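Local atomic coordinates of Dot/Icm T4SS effector (Legionella pneumophila, PDB entry 6VVE), a protein that acts as a type IV secretion effector kinase that binds ADP and manganese and is activated by the host's inositol hexakisphosphate. Residues Asp47-Met51 and Gln116-Tyr121; Lys229-Leu233 and Ser267-Asn271; Trp232-Asn237 and Ile284-Leu290. All blocks are in the same frame, centred on the assembly; numbering follows the deposited sequence.

Contact 1 of 3, residues Asp47-Met51 and Gln116-Tyr121; sequences DYVLM and QFFLKY
Val49 lays CG1 over one face of the Phe117 ring, 3.6 Å from the ring centroid and 11° off its normal, a CH-pi contact. Val49 is an m rotamer, and its CG1 also lies 3.7 Å from Lys120 CD. Its CG2 is 3.7 Å from Gln116 CG. The residues 47-51 are extended on strand 44-53; residues 116-121 are helical, on helix 102-121. The strand and helix segments run almost perpendicular, at 100°, with axes 8.8 Å apart. Val49 and Phe117 set the register, with CA atoms 6.6 Å apart. Along the strand, the CA-to-CB bonds of Asp47 and Val49 point toward the helix, and that of Tyr48 points away.

The polar part is centred on Lys120, whose side chain is fully extended, all four chi angles being t. Lys120 NZ donates to Tyr48 O at 2.6 Å. It forms a salt bridge with Asp47 OD1 at 3.2 Å. It also sits 4.3 Å from the Tyr48 ring centroid, over the face, a cation-pi contact. Asp47, a t rotamer, accepts from Tyr121 OH at OD2, 2.7 Å, and from Tyr48 N at OD1, 2.7 Å. Tyr121 OH is also bonded to Arg39 of the neighbouring strand 34-41. At the other end, a water joins Met51 O (2.7 Å) to Gln116 NE2 (3.2 Å). Met51 is modelled as selenomethionine.

Strand 44-53 edges a four-stranded antiparallel sheet. The helix follows strand 91-96, the order of the αC helix in protein kinases, so the arrangement probably docks an added N-terminal sheet on a kinase N-lobe.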
ATOM      1  N   ASP A  47      11.700 -12.265  13.686  1.00 19.34           N
ATOM      2  CA  ASP A  47      10.512 -11.431  13.826  1.00 18.83           C
ATOM      3  C   ASP A  47       9.373 -12.055  13.038  1.00 17.30           C
ATOM      4  O   ASP A  47       9.574 -12.975  12.240  1.00 17.54           O
ATOM      5  CB  ASP A  47      10.795  -9.996  13.355  1.00 18.75           C
ATOM      6  CG  ASP A  47       9.856  -8.988  13.959  1.00 19.35           C
ATOM      7  OD1 ASP A  47       8.968  -9.389  14.749  1.00 19.85           O
ATOM      8  OD2 ASP A  47      10.016  -7.791  13.642  1.00 19.43           O
ATOM      9  N   TYR A  48       8.170 -11.522  13.263  1.00 17.02           N
ATOM     10  CA  TYR A  48       6.963 -12.026  12.626  1.00 15.91           C
ATOM     11  C   TYR A  48       6.038 -10.870  12.263  1.00 15.44           C
ATOM     12  O   TYR A  48       6.157  -9.757  12.783  1.00 16.24           O
ATOM     13  CB  TYR A  48       6.218 -13.011  13.544  1.00 22.05           C
ATOM     14  CG  TYR A  48       5.739 -12.373  14.827  1.00 29.10           C
ATOM     15  CD1 TYR A  48       6.561 -12.316  15.949  1.00 33.99           C
ATOM     16  CD2 TYR A  48       4.468 -11.816  14.916  1.00 31.48           C
ATOM     17  CE1 TYR A  48       6.130 -11.728  17.120  1.00 39.41           C
ATOM     18  CE2 TYR A  48       4.027 -11.226  16.086  1.00 37.14           C
ATOM     19  CZ  TYR A  48       4.861 -11.184  17.185  1.00 41.46           C
ATOM     20  OH  TYR A  48       4.426 -10.596  18.351  1.00 45.14           O
ATOM     21  N   VAL A  49       5.113 -11.152  11.352  1.00 14.37           N
ATOM     22  CA  VAL A  49       4.035 -10.237  11.006  1.00 19.66           C
ATOM     23  C   VAL A  49       2.743 -11.034  10.885  1.00 19.95           C
ATOM     24  O   VAL A  49       2.746 -12.203  10.488  1.00 16.26           O
ATOM     25  CB  VAL A  49       4.306  -9.469   9.697  1.00 18.43           C
ATOM     26  CG1 VAL A  49       5.506  -8.540   9.869  1.00 23.52           C
ATOM     27  CG2 VAL A  49       4.510 -10.445   8.539  1.00 12.58           C
ATOM     28  N   LEU A  50       1.631 -10.394  11.228  1.00 16.46           N
ATOM     29  CA  LEU A  50       0.313 -11.008  11.115  1.00 18.62           C
ATOM     30  C   LEU A  50      -0.200 -10.817   9.693  1.00 16.42           C
ATOM     31  O   LEU A  50      -0.136  -9.705   9.144  1.00 17.39           O
ATOM     32  CB  LEU A  50      -0.646 -10.391  12.128  1.00 21.74           C
ATOM     33  CG  LEU A  50      -2.133 -10.701  11.994  1.00 28.49           C
ATOM     34  CD1 LEU A  50      -2.416 -12.197  11.953  1.00 28.12           C
ATOM     35  CD2 LEU A  50      -2.897 -10.048  13.156  1.00 33.80           C
HETATM   36  N   MSE A  51      -0.701 -11.899   9.100  1.00 14.77           N
HETATM   37  CA  MSE A  51      -1.235 -11.836   7.736  1.00 15.20           C
HETATM   38  C   MSE A  51      -2.770 -11.789   7.718  1.00 16.41           C
HETATM   39  O   MSE A  51      -3.346 -10.913   7.082  1.00 17.12           O
HETATM   40  CB  MSE A  51      -0.735 -13.026   6.913  1.00 17.50           C
HETATM   41  CG  MSE A  51       0.788 -13.142   6.808  1.00 16.54           C
HETATM   42 SE   MSE A  51       1.700 -11.582   6.040  1.00 17.22          SE
HETATM   43  CE  MSE A  51       0.701 -11.371   4.396  1.00 21.00           C
ATOM     44  N   GLN A 116       5.376  -6.245   3.985  1.00 12.23           N
ATOM     45  CA  GLN A 116       4.650  -6.265   5.251  1.00 10.18           C
ATOM     46  C   GLN A 116       5.573  -5.908   6.411  1.00 10.48           C
ATOM     47  O   GLN A 116       5.192  -5.143   7.308  1.00 10.85           O
ATOM     48  CB  GLN A 116       4.022  -7.639   5.471  1.00 12.40           C
ATOM     49  CG  GLN A 116       3.019  -7.699   6.620  1.00 16.79           C
ATOM     50  CD  GLN A 116       1.626  -7.244   6.199  1.00 14.88           C
ATOM     51  OE1 GLN A 116       1.436  -6.117   5.750  1.00 17.80           O
ATOM     52  NE2 GLN A 116       0.656  -8.133   6.326  1.00 14.31           N
ATOM     53  N   PHE A 117       6.796  -6.446   6.411  1.00  9.68           N
ATOM     54  CA  PHE A 117       7.737  -6.112   7.478  1.00 13.08           C
ATOM     55  C   PHE A 117       8.111  -4.634   7.443  1.00 10.44           C
ATOM     56  O   PHE A 117       8.229  -3.990   8.492  1.00 11.17           O
ATOM     57  CB  PHE A 117       8.998  -6.976   7.379  1.00 14.34           C
ATOM     58  CG  PHE A 117       8.877  -8.296   8.087  1.00 14.23           C
ATOM     59  CD1 PHE A 117       9.071  -8.375   9.460  1.00 19.73           C
ATOM     60  CD2 PHE A 117       8.563  -9.448   7.389  1.00 19.32           C
ATOM     61  CE1 PHE A 117       8.959  -9.584  10.123  1.00 13.50           C
ATOM     62  CE2 PHE A 117       8.438 -10.658   8.045  1.00 12.11           C
ATOM     63  CZ  PHE A 117       8.635 -10.728   9.414  1.00 13.13           C
ATOM     64  N   PHE A 118       8.308  -4.079   6.246  1.00 15.06           N
ATOM     65  CA  PHE A 118       8.527  -2.641   6.133  1.00 13.25           C
ATOM     66  C   PHE A 118       7.378  -1.873   6.773  1.00 13.19           C
ATOM     67  O   PHE A 118       7.597  -0.948   7.566  1.00 15.56           O
ATOM     68  CB  PHE A 118       8.682  -2.240   4.664  1.00 13.26           C
ATOM     69  CG  PHE A 118       8.738  -0.750   4.449  1.00 16.74           C
ATOM     70  CD1 PHE A 118       7.569  -0.003   4.335  1.00 17.86           C
ATOM     71  CD2 PHE A 118       9.955  -0.097   4.367  1.00 16.03           C
ATOM     72  CE1 PHE A 118       7.619   1.362   4.155  1.00 18.87           C
ATOM     73  CE2 PHE A 118      10.008   1.277   4.179  1.00 15.84           C
ATOM     74  CZ  PHE A 118       8.841   2.002   4.072  1.00 18.44           C
ATOM     75  N   LEU A 119       6.135  -2.254   6.442  1.00 13.79           N
ATOM     76  CA  LEU A 119       4.979  -1.567   7.000  1.00 15.53           C
ATOM     77  C   LEU A 119       4.965  -1.658   8.519  1.00 19.58           C
ATOM     78  O   LEU A 119       4.704  -0.660   9.205  1.00 21.56           O
ATOM     79  CB  LEU A 119       3.689  -2.143   6.417  1.00 14.01           C
ATOM     80  CG  LEU A 119       3.458  -1.949   4.924  1.00 13.78           C
ATOM     81  CD1 LEU A 119       2.147  -2.647   4.494  1.00 14.72           C
ATOM     82  CD2 LEU A 119       3.429  -0.485   4.555  1.00 15.02           C
ATOM     83  N   LYS A 120       5.250  -2.844   9.064  1.00 14.74           N
ATOM     84  CA  LYS A 120       5.282  -2.999  10.514  1.00 16.47           C
ATOM     85  C   LYS A 120       6.342  -2.101  11.140  1.00 15.28           C
ATOM     86  O   LYS A 120       6.081  -1.414  12.137  1.00 17.49           O
ATOM     87  CB  LYS A 120       5.525  -4.465  10.883  1.00 20.67           C
ATOM     88  CG  LYS A 120       5.633  -4.707  12.380  1.00 25.26           C
ATOM     89  CD  LYS A 120       5.828  -6.179  12.704  1.00 29.98           C
ATOM     90  CE  LYS A 120       6.150  -6.372  14.182  1.00 34.56           C
ATOM     91  NZ  LYS A 120       6.160  -7.808  14.575  1.00 37.69           N
ATOM     92  N   TYR A 121       7.550  -2.101  10.575  1.00 17.25           N
ATOM     93  CA  TYR A 121       8.647  -1.323  11.132  1.00 19.46           C
ATOM     94  C   TYR A 121       8.441   0.181  10.988  1.00 24.27           C
ATOM     95  O   TYR A 121       9.234   0.952  11.548  1.00 25.67           O
ATOM     96  CB  TYR A 121       9.960  -1.735  10.469  1.00 19.96           C
ATOM     97  CG  TYR A 121      10.355  -3.182  10.742  1.00 20.90           C
ATOM     98  CD1 TYR A 121       9.826  -3.875  11.812  1.00 24.52           C
ATOM     99  CD2 TYR A 121      11.252  -3.845   9.916  1.00 21.36           C
ATOM    100  CE1 TYR A 121      10.184  -5.195  12.062  1.00 25.31           C
ATOM    101  CE2 TYR A 121      11.623  -5.152  10.155  1.00 20.72           C
ATOM    102  CZ  TYR A 121      11.088  -5.825  11.228  1.00 21.98           C
ATOM    103  OH  TYR A 121      11.440  -7.133  11.477  1.00 20.36           O
TER
HETATM  104  O   HOH W   1      -2.398  -8.773   5.677  1.00 15.32           O

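Contact 2 of 3, residues Lys229-Leu233 and Ser267-Asn271; sequences KDQWL and SLSDN
Lys229 ends helix 219-229, and its CA-to-CB bond points toward the loop 267-271. Its NZ is bonded to Asn173 O. A water takes a weak bond from Lys229 NZ at 2.9 Å and donates to Asp270 OD1 at 2.5 Å; the two charges are 4.3 Å apart between Lys229 NZ and Asp270 OD1.

Asp230 breaks the helix with phi/psi of -102/10 and comes right before helix 231-239. Asp230 CA is 6.1 Å from Ser269 CA. The m rotamer turns its carboxylate to the backbone: OD2 accepts from Leu268 N at 2.8 Å, and OD1 from Ser269 N at 3.0 Å. Tyr260 OH also bonds OD2. The receiving piece is a type I beta turn, Leu268 to Asn271, in the loop between helices 253-262 and 272-280 in the helical C-terminal half of the kinase. Just before the turn, Ser267 OG donates to Asp270 OD2 at 2.8 Å, and Ser267 O accepts from Asn271 ND2 at 2.9 Å.

Trp232, a p rotamer, sends its indole edge to the turn. Its NE1 donates to Ser269 OG at 2.7 Å. Leu233 adds an apolar touch, CD2 to Leu268 CD1 at 3.6 Å, beside Ile256 and Leu275.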
ATOM      1  N   LYS A 229       6.760   8.380  -6.235  1.00 12.32           N
ATOM      2  CA  LYS A 229       7.267   9.053  -5.046  1.00 15.73           C
ATOM      3  C   LYS A 229       6.366  10.204  -4.612  1.00 17.38           C
ATOM      4  O   LYS A 229       6.350  10.551  -3.425  1.00  9.99           O
ATOM      5  CB  LYS A 229       8.687   9.559  -5.295  1.00 28.13           C
ATOM      6  CG  LYS A 229       9.742   8.448  -5.292  1.00 35.52           C
ATOM      7  CD  LYS A 229      11.150   8.995  -5.107  1.00 41.31           C
ATOM      8  CE  LYS A 229      11.397   9.467  -3.675  1.00 42.88           C
ATOM      9  NZ  LYS A 229      11.335   8.351  -2.687  1.00 39.98           N
ATOM     10  N   ASP A 230       5.624  10.807  -5.546  1.00 11.45           N
ATOM     11  CA  ASP A 230       4.689  11.883  -5.241  1.00 10.56           C
ATOM     12  C   ASP A 230       3.248  11.400  -5.216  1.00  9.95           C
ATOM     13  O   ASP A 230       2.326  12.216  -5.171  1.00 11.26           O
ATOM     14  CB  ASP A 230       4.836  13.023  -6.260  1.00 10.19           C
ATOM     15  CG  ASP A 230       6.210  13.696  -6.183  1.00 15.92           C
ATOM     16  OD1 ASP A 230       6.910  13.508  -5.157  1.00 12.44           O
ATOM     17  OD2 ASP A 230       6.586  14.405  -7.146  1.00 13.98           O
ATOM     18  N   GLN A 231       3.039  10.086  -5.253  1.00 10.29           N
ATOM     19  CA  GLN A 231       1.694   9.521  -5.259  1.00 12.03           C
ATOM     20  C   GLN A 231       0.842  10.111  -4.147  1.00  9.73           C
ATOM     21  O   GLN A 231      -0.289  10.559  -4.384  1.00  9.63           O
ATOM     22  CB  GLN A 231       1.807   7.998  -5.110  1.00 18.14           C
ATOM     23  CG  GLN A 231       0.565   7.211  -5.383  1.00 24.13           C
ATOM     24  CD  GLN A 231       0.839   5.721  -5.357  1.00 27.86           C
ATOM     25  OE1 GLN A 231       1.192   5.160  -4.318  1.00 12.88           O
ATOM     26  NE2 GLN A 231       0.716   5.082  -6.507  1.00 12.49           N
ATOM     27  N   TRP A 232       1.372  10.106  -2.923  1.00 10.31           N
ATOM     28  CA  TRP A 232       0.629  10.603  -1.769  1.00 19.09           C
ATOM     29  C   TRP A 232       0.085  12.006  -2.013  1.00 15.26           C
ATOM     30  O   TRP A 232      -1.020  12.342  -1.564  1.00  9.79           O
ATOM     31  CB  TRP A 232       1.543  10.609  -0.538  1.00 11.40           C
ATOM     32  CG  TRP A 232       2.698  11.546  -0.704  1.00 11.49           C
ATOM     33  CD1 TRP A 232       3.895  11.273  -1.303  1.00 11.81           C
ATOM     34  CD2 TRP A 232       2.764  12.909  -0.278  1.00 11.53           C
ATOM     35  NE1 TRP A 232       4.702  12.391  -1.278  1.00 14.41           N
ATOM     36  CE2 TRP A 232       4.027  13.406  -0.652  1.00 11.85           C
ATOM     37  CE3 TRP A 232       1.872  13.764   0.372  1.00 11.56           C
ATOM     38  CZ2 TRP A 232       4.425  14.713  -0.377  1.00 12.64           C
ATOM     39  CZ3 TRP A 232       2.275  15.068   0.647  1.00 11.94           C
ATOM     40  CH2 TRP A 232       3.534  15.526   0.269  1.00 12.24           C
ATOM     41  N   LEU A 233       0.851  12.842  -2.718  1.00 13.56           N
ATOM     42  CA  LEU A 233       0.425  14.218  -2.951  1.00  9.25           C
ATOM     43  C   LEU A 233      -0.758  14.274  -3.903  1.00  8.72           C
ATOM     44  O   LEU A 233      -1.668  15.102  -3.720  1.00  8.78           O
ATOM     45  CB  LEU A 233       1.594  15.030  -3.499  1.00 10.57           C
ATOM     46  CG  LEU A 233       1.379  16.522  -3.729  1.00 13.21           C
ATOM     47  CD1 LEU A 233       1.182  17.249  -2.414  1.00 10.09           C
ATOM     48  CD2 LEU A 233       2.563  17.113  -4.507  1.00 13.18           C
ATOM     49  N   SER A 267      11.470  14.281  -8.033  1.00 24.50           N
ATOM     50  CA  SER A 267      10.146  14.294  -7.433  1.00 21.69           C
ATOM     51  C   SER A 267      10.034  15.464  -6.465  1.00 20.71           C
ATOM     52  O   SER A 267      11.035  15.938  -5.917  1.00 18.58           O
ATOM     53  CB  SER A 267       9.864  12.984  -6.696  1.00 23.21           C
ATOM     54  OG  SER A 267      10.792  12.776  -5.632  1.00 27.38           O
ATOM     55  N   LEU A 268       8.803  15.936  -6.269  1.00 18.96           N
ATOM     56  CA  LEU A 268       8.574  17.025  -5.335  1.00 17.88           C
ATOM     57  C   LEU A 268       8.934  16.620  -3.915  1.00 19.34           C
ATOM     58  O   LEU A 268       9.412  17.453  -3.134  1.00 18.09           O
ATOM     59  CB  LEU A 268       7.118  17.477  -5.400  1.00 22.95           C
ATOM     60  CG  LEU A 268       6.646  18.001  -6.754  1.00 29.95           C
ATOM     61  CD1 LEU A 268       5.137  18.172  -6.770  1.00 31.38           C
ATOM     62  CD2 LEU A 268       7.328  19.319  -7.082  1.00 37.74           C
ATOM     63  N   SER A 269       8.728  15.345  -3.567  1.00 16.59           N
ATOM     64  CA  SER A 269       8.988  14.897  -2.201  1.00 19.76           C
ATOM     65  C   SER A 269      10.468  14.965  -1.853  1.00 20.50           C
ATOM     66  O   SER A 269      10.817  15.185  -0.685  1.00 20.71           O
ATOM     67  CB  SER A 269       8.459  13.473  -2.009  1.00 17.17           C
ATOM     68  OG  SER A 269       7.055  13.428  -2.239  1.00 16.77           O
ATOM     69  N   ASP A 270      11.348  14.790  -2.837  1.00 25.26           N
ATOM     70  CA  ASP A 270      12.781  14.929  -2.617  1.00 29.60           C
ATOM     71  C   ASP A 270      13.219  16.383  -2.484  1.00 31.80           C
ATOM     72  O   ASP A 270      14.416  16.639  -2.296  1.00 31.00           O
ATOM     73  CB  ASP A 270      13.560  14.272  -3.759  1.00 37.54           C
ATOM     74  CG  ASP A 270      13.426  12.759  -3.768  1.00 43.58           C
ATOM     75  OD1 ASP A 270      13.376  12.155  -2.675  1.00 47.83           O
ATOM     76  OD2 ASP A 270      13.371  12.174  -4.874  1.00 45.45           O
ATOM     77  N   ASN A 271      12.293  17.335  -2.584  1.00 25.24           N
ATOM     78  CA  ASN A 271      12.612  18.761  -2.515  1.00 31.90           C
ATOM     79  C   ASN A 271      11.584  19.443  -1.626  1.00 29.87           C
ATOM     80  O   ASN A 271      10.642  20.081  -2.108  1.00 25.83           O
ATOM     81  CB  ASN A 271      12.629  19.392  -3.911  1.00 35.44           C
ATOM     82  CG  ASN A 271      13.683  18.784  -4.812  1.00 40.29           C
ATOM     83  OD1 ASN A 271      14.784  19.325  -4.949  1.00 45.51           O
ATOM     84  ND2 ASN A 271      13.357  17.649  -5.433  1.00 36.28           N
TER
HETATM   85  O   HOH W   2      12.896  10.286  -1.148  1.00 39.40           O

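Contact 3 of 3, residues Trp232-Asn237 and Ile284-Leu290; sequences WLYVYN and ISLPKKL
In the helical C-terminal half of the kinase, helix 231-239 is covered here by an extended connector, residues 284-287, that leads into helix 288-299. Asn237 and Ser285 lie nearest in register, with CA atoms 5.6 Å apart; Tyr236 CA and Leu286 CA follow at 7.1 Å. Trp232, Leu233, Tyr236 and Asn237 shape the helix side of the contact.

Pro287 is one bump. It sits at the N-cap position of the next helix and fills the hollow between two aromatic rings. Its CD lies over the face of Tyr236, 4.0 Å from the ring centroid and 8° off the normal, a CH-pi contact. The same Pro287 CD is 4.1 Å from Trp232 CZ3, at the indole edge. Tyr236 is a t rotamer, and its ring reaches along the connector: CE2 is 3.7 Å from Ser285 CB. Beyond it, Glu163 accepts from Tyr236 OH and from Lys288 N.

Leu286 CD2 rests against both Leu233 CD1 at 3.9 Å and Trp232 CH2 at 4.1 Å. Leu290 CD2 closes on Trp232 CH2 at 3.6 Å. Leu233 CD1 also meets Ser285 O at 3.6 Å and Ile284 CD1 at 4.3 Å.

Asn237 pins the connector's backbone, as a strand partner would. Its ND2 donates to Ser285 O at 3.1 Å and to Leu233 O at 3.0 Å, while OD1 accepts from Ser285 N at 2.7 Å, with an N-H...acceptor angle of 172°.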
ATOM      1  N   TRP A 232       1.372  10.106  -2.923  1.00 10.31           N
ATOM      2  CA  TRP A 232       0.629  10.603  -1.769  1.00 19.09           C
ATOM      3  C   TRP A 232       0.085  12.006  -2.013  1.00 15.26           C
ATOM      4  O   TRP A 232      -1.020  12.342  -1.564  1.00  9.79           O
ATOM      5  CB  TRP A 232       1.543  10.609  -0.538  1.00 11.40           C
ATOM      6  CG  TRP A 232       2.698  11.546  -0.704  1.00 11.49           C
ATOM      7  CD1 TRP A 232       3.895  11.273  -1.303  1.00 11.81           C
ATOM      8  CD2 TRP A 232       2.764  12.909  -0.278  1.00 11.53           C
ATOM      9  NE1 TRP A 232       4.702  12.391  -1.278  1.00 14.41           N
ATOM     10  CE2 TRP A 232       4.027  13.406  -0.652  1.00 11.85           C
ATOM     11  CE3 TRP A 232       1.872  13.764   0.372  1.00 11.56           C
ATOM     12  CZ2 TRP A 232       4.425  14.713  -0.377  1.00 12.64           C
ATOM     13  CZ3 TRP A 232       2.275  15.068   0.647  1.00 11.94           C
ATOM     14  CH2 TRP A 232       3.534  15.526   0.269  1.00 12.24           C
ATOM     15  N   LEU A 233       0.851  12.842  -2.718  1.00 13.56           N
ATOM     16  CA  LEU A 233       0.425  14.218  -2.951  1.00  9.25           C
ATOM     17  C   LEU A 233      -0.758  14.274  -3.903  1.00  8.72           C
ATOM     18  O   LEU A 233      -1.668  15.102  -3.720  1.00  8.78           O
ATOM     19  CB  LEU A 233       1.594  15.030  -3.499  1.00 10.57           C
ATOM     20  CG  LEU A 233       1.379  16.522  -3.729  1.00 13.21           C
ATOM     21  CD1 LEU A 233       1.182  17.249  -2.414  1.00 10.09           C
ATOM     22  CD2 LEU A 233       2.563  17.113  -4.507  1.00 13.18           C
ATOM     23  N   TYR A 234      -0.765  13.407  -4.925  1.00  9.32           N
ATOM     24  CA  TYR A 234      -1.868  13.410  -5.883  1.00  9.10           C
ATOM     25  C   TYR A 234      -3.183  13.037  -5.202  1.00  9.30           C
ATOM     26  O   TYR A 234      -4.225  13.659  -5.452  1.00 12.14           O
ATOM     27  CB  TYR A 234      -1.597  12.429  -7.023  1.00  9.13           C
ATOM     28  CG  TYR A 234      -0.254  12.561  -7.705  1.00  9.22           C
ATOM     29  CD1 TYR A 234       0.488  13.735  -7.629  1.00 10.52           C
ATOM     30  CD2 TYR A 234       0.258  11.512  -8.461  1.00 11.20           C
ATOM     31  CE1 TYR A 234       1.713  13.847  -8.250  1.00 13.64           C
ATOM     32  CE2 TYR A 234       1.478  11.619  -9.106  1.00 10.87           C
ATOM     33  CZ  TYR A 234       2.208  12.780  -8.985  1.00 13.22           C
ATOM     34  OH  TYR A 234       3.423  12.865  -9.615  1.00 13.19           O
ATOM     35  N   VAL A 235      -3.150  12.016  -4.341  1.00  9.84           N
ATOM     36  CA  VAL A 235      -4.359  11.591  -3.641  1.00 11.21           C
ATOM     37  C   VAL A 235      -4.904  12.731  -2.789  1.00 11.06           C
ATOM     38  O   VAL A 235      -6.101  13.056  -2.837  1.00 10.84           O
ATOM     39  CB  VAL A 235      -4.073  10.338  -2.792  1.00 13.12           C
ATOM     40  CG1 VAL A 235      -5.304   9.948  -1.993  1.00 11.47           C
ATOM     41  CG2 VAL A 235      -3.612   9.183  -3.674  1.00 14.03           C
ATOM     42  N   TYR A 236      -4.033  13.364  -2.000  1.00  9.57           N
ATOM     43  CA  TYR A 236      -4.504  14.396  -1.085  1.00 11.08           C
ATOM     44  C   TYR A 236      -5.082  15.593  -1.837  1.00 10.09           C
ATOM     45  O   TYR A 236      -6.153  16.100  -1.489  1.00 10.74           O
ATOM     46  CB  TYR A 236      -3.377  14.856  -0.169  1.00 10.58           C
ATOM     47  CG  TYR A 236      -3.877  15.765   0.927  1.00 11.58           C
ATOM     48  CD1 TYR A 236      -4.445  15.242   2.084  1.00 15.01           C
ATOM     49  CD2 TYR A 236      -3.784  17.147   0.810  1.00 15.50           C
ATOM     50  CE1 TYR A 236      -4.908  16.072   3.092  1.00 15.88           C
ATOM     51  CE2 TYR A 236      -4.236  17.982   1.819  1.00 14.88           C
ATOM     52  CZ  TYR A 236      -4.806  17.438   2.950  1.00 16.50           C
ATOM     53  OH  TYR A 236      -5.272  18.257   3.951  1.00 20.59           O
ATOM     54  N   ASN A 237      -4.371  16.065  -2.864  1.00 12.50           N
ATOM     55  CA  ASN A 237      -4.820  17.254  -3.587  1.00 12.37           C
ATOM     56  C   ASN A 237      -6.082  16.981  -4.394  1.00 12.99           C
ATOM     57  O   ASN A 237      -6.896  17.885  -4.574  1.00 16.18           O
ATOM     58  CB  ASN A 237      -3.710  17.774  -4.499  1.00 13.02           C
ATOM     59  CG  ASN A 237      -2.723  18.655  -3.759  1.00 11.14           C
ATOM     60  OD1 ASN A 237      -2.793  19.885  -3.834  1.00 12.87           O
ATOM     61  ND2 ASN A 237      -1.807  18.034  -3.025  1.00 16.98           N
ATOM     62  N   ILE A 284      -0.606  24.081  -4.121  1.00 16.94           N
ATOM     63  CA  ILE A 284      -0.879  22.713  -3.722  1.00 13.75           C
ATOM     64  C   ILE A 284      -1.390  22.719  -2.286  1.00 14.68           C
ATOM     65  O   ILE A 284      -1.206  23.678  -1.531  1.00 15.27           O
ATOM     66  CB  ILE A 284       0.362  21.804  -3.838  1.00 13.56           C
ATOM     67  CG1 ILE A 284       1.472  22.287  -2.898  1.00 15.39           C
ATOM     68  CG2 ILE A 284       0.866  21.776  -5.259  1.00 13.36           C
ATOM     69  CD1 ILE A 284       2.649  21.323  -2.793  1.00 18.81           C
ATOM     70  N   SER A 285      -2.030  21.623  -1.915  1.00 15.83           N
ATOM     71  CA  SER A 285      -2.452  21.369  -0.546  1.00 19.35           C
ATOM     72  C   SER A 285      -1.506  20.364   0.101  1.00 16.77           C
ATOM     73  O   SER A 285      -0.818  19.593  -0.575  1.00 16.26           O
ATOM     74  CB  SER A 285      -3.889  20.834  -0.508  1.00 25.11           C
ATOM     75  OG  SER A 285      -4.773  21.778  -1.075  1.00 31.44           O
ATOM     76  N   LEU A 286      -1.491  20.368   1.426  1.00 16.41           N
ATOM     77  CA  LEU A 286      -0.680  19.441   2.196  1.00 17.56           C
ATOM     78  C   LEU A 286      -1.481  18.995   3.415  1.00 19.30           C
ATOM     79  O   LEU A 286      -2.249  19.786   3.966  1.00 15.83           O
ATOM     80  CB  LEU A 286       0.637  20.085   2.657  1.00 16.82           C
ATOM     81  CG  LEU A 286       1.617  20.527   1.581  1.00 17.48           C
ATOM     82  CD1 LEU A 286       2.767  21.295   2.216  1.00 15.80           C
ATOM     83  CD2 LEU A 286       2.133  19.340   0.798  1.00 18.69           C
ATOM     84  N   PRO A 287      -1.312  17.743   3.841  1.00 20.85           N
ATOM     85  CA  PRO A 287      -1.926  17.327   5.113  1.00 22.80           C
ATOM     86  C   PRO A 287      -1.547  18.299   6.217  1.00 17.65           C
ATOM     87  O   PRO A 287      -0.433  18.826   6.250  1.00 22.58           O
ATOM     88  CB  PRO A 287      -1.341  15.930   5.350  1.00 25.24           C
ATOM     89  CG  PRO A 287      -1.019  15.427   3.972  1.00 22.91           C
ATOM     90  CD  PRO A 287      -0.568  16.643   3.199  1.00 22.58           C
ATOM     91  N   LYS A 288      -2.491  18.538   7.128  1.00 18.94           N
ATOM     92  CA  LYS A 288      -2.286  19.555   8.154  1.00 20.93           C
ATOM     93  C   LYS A 288      -0.991  19.325   8.925  1.00 21.98           C
ATOM     94  O   LYS A 288      -0.243  20.271   9.188  1.00 23.07           O
ATOM     95  CB  LYS A 288      -3.480  19.581   9.109  1.00 28.15           C
ATOM     96  CG  LYS A 288      -3.564  20.843   9.949  1.00 39.93           C
ATOM     97  CD  LYS A 288      -4.723  20.778  10.940  1.00 50.87           C
ATOM     98  CE  LYS A 288      -5.147  22.171  11.389  1.00 56.59           C
ATOM     99  NZ  LYS A 288      -4.012  22.958  11.943  1.00 57.38           N
ATOM    100  N   LYS A 289      -0.703  18.071   9.286  1.00 24.67           N
ATOM    101  CA  LYS A 289       0.464  17.799  10.119  1.00 25.68           C
ATOM    102  C   LYS A 289       1.761  18.021   9.357  1.00 26.49           C
ATOM    103  O   LYS A 289       2.762  18.438   9.953  1.00 25.04           O
ATOM    104  CB  LYS A 289       0.415  16.371  10.661  1.00 32.52           C
ATOM    105  CG  LYS A 289       1.522  16.067  11.648  1.00 42.68           C
ATOM    106  CD  LYS A 289       1.368  14.686  12.277  1.00 49.46           C
ATOM    107  CE  LYS A 289       2.389  14.480  13.391  1.00 53.93           C
ATOM    108  NZ  LYS A 289       2.197  13.179  14.090  1.00 54.07           N
ATOM    109  N   LEU A 290       1.770  17.747   8.046  1.00 20.55           N
ATOM    110  CA  LEU A 290       2.986  17.965   7.268  1.00 20.02           C
ATOM    111  C   LEU A 290       3.270  19.453   7.117  1.00 20.62           C
ATOM    112  O   LEU A 290       4.414  19.892   7.272  1.00 21.64           O
ATOM    113  CB  LEU A 290       2.869  17.289   5.902  1.00 17.93           C
ATOM    114  CG  LEU A 290       4.057  17.475   4.958  1.00 30.81           C
ATOM    115  CD1 LEU A 290       5.341  16.979   5.600  1.00 31.93           C
ATOM    116  CD2 LEU A 290       3.802  16.766   3.633  1.00 29.28           C
TER

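Contacts 2 and 3 form one neighbourhood; their centres are 10 Å apart. They share Trp232 and Leu233 on helix 231-239: contact 2 meets the turn before helix 272-280, contact 3 the connector after it. So the segments before and after helix 272-280 both pack on helix 231-239. Contact 1 lies far from them, its centre 25 Å from that of contact 2 and 26 Å from that of contact 3, with nearest atoms about 10 and 12 Å away. It is the one near the ligands. The side chain of Met51 is about 8 Å from inositol hexakisphosphate, and that of Gln116 about 12 Å from ADP; neither is a direct ligand contact.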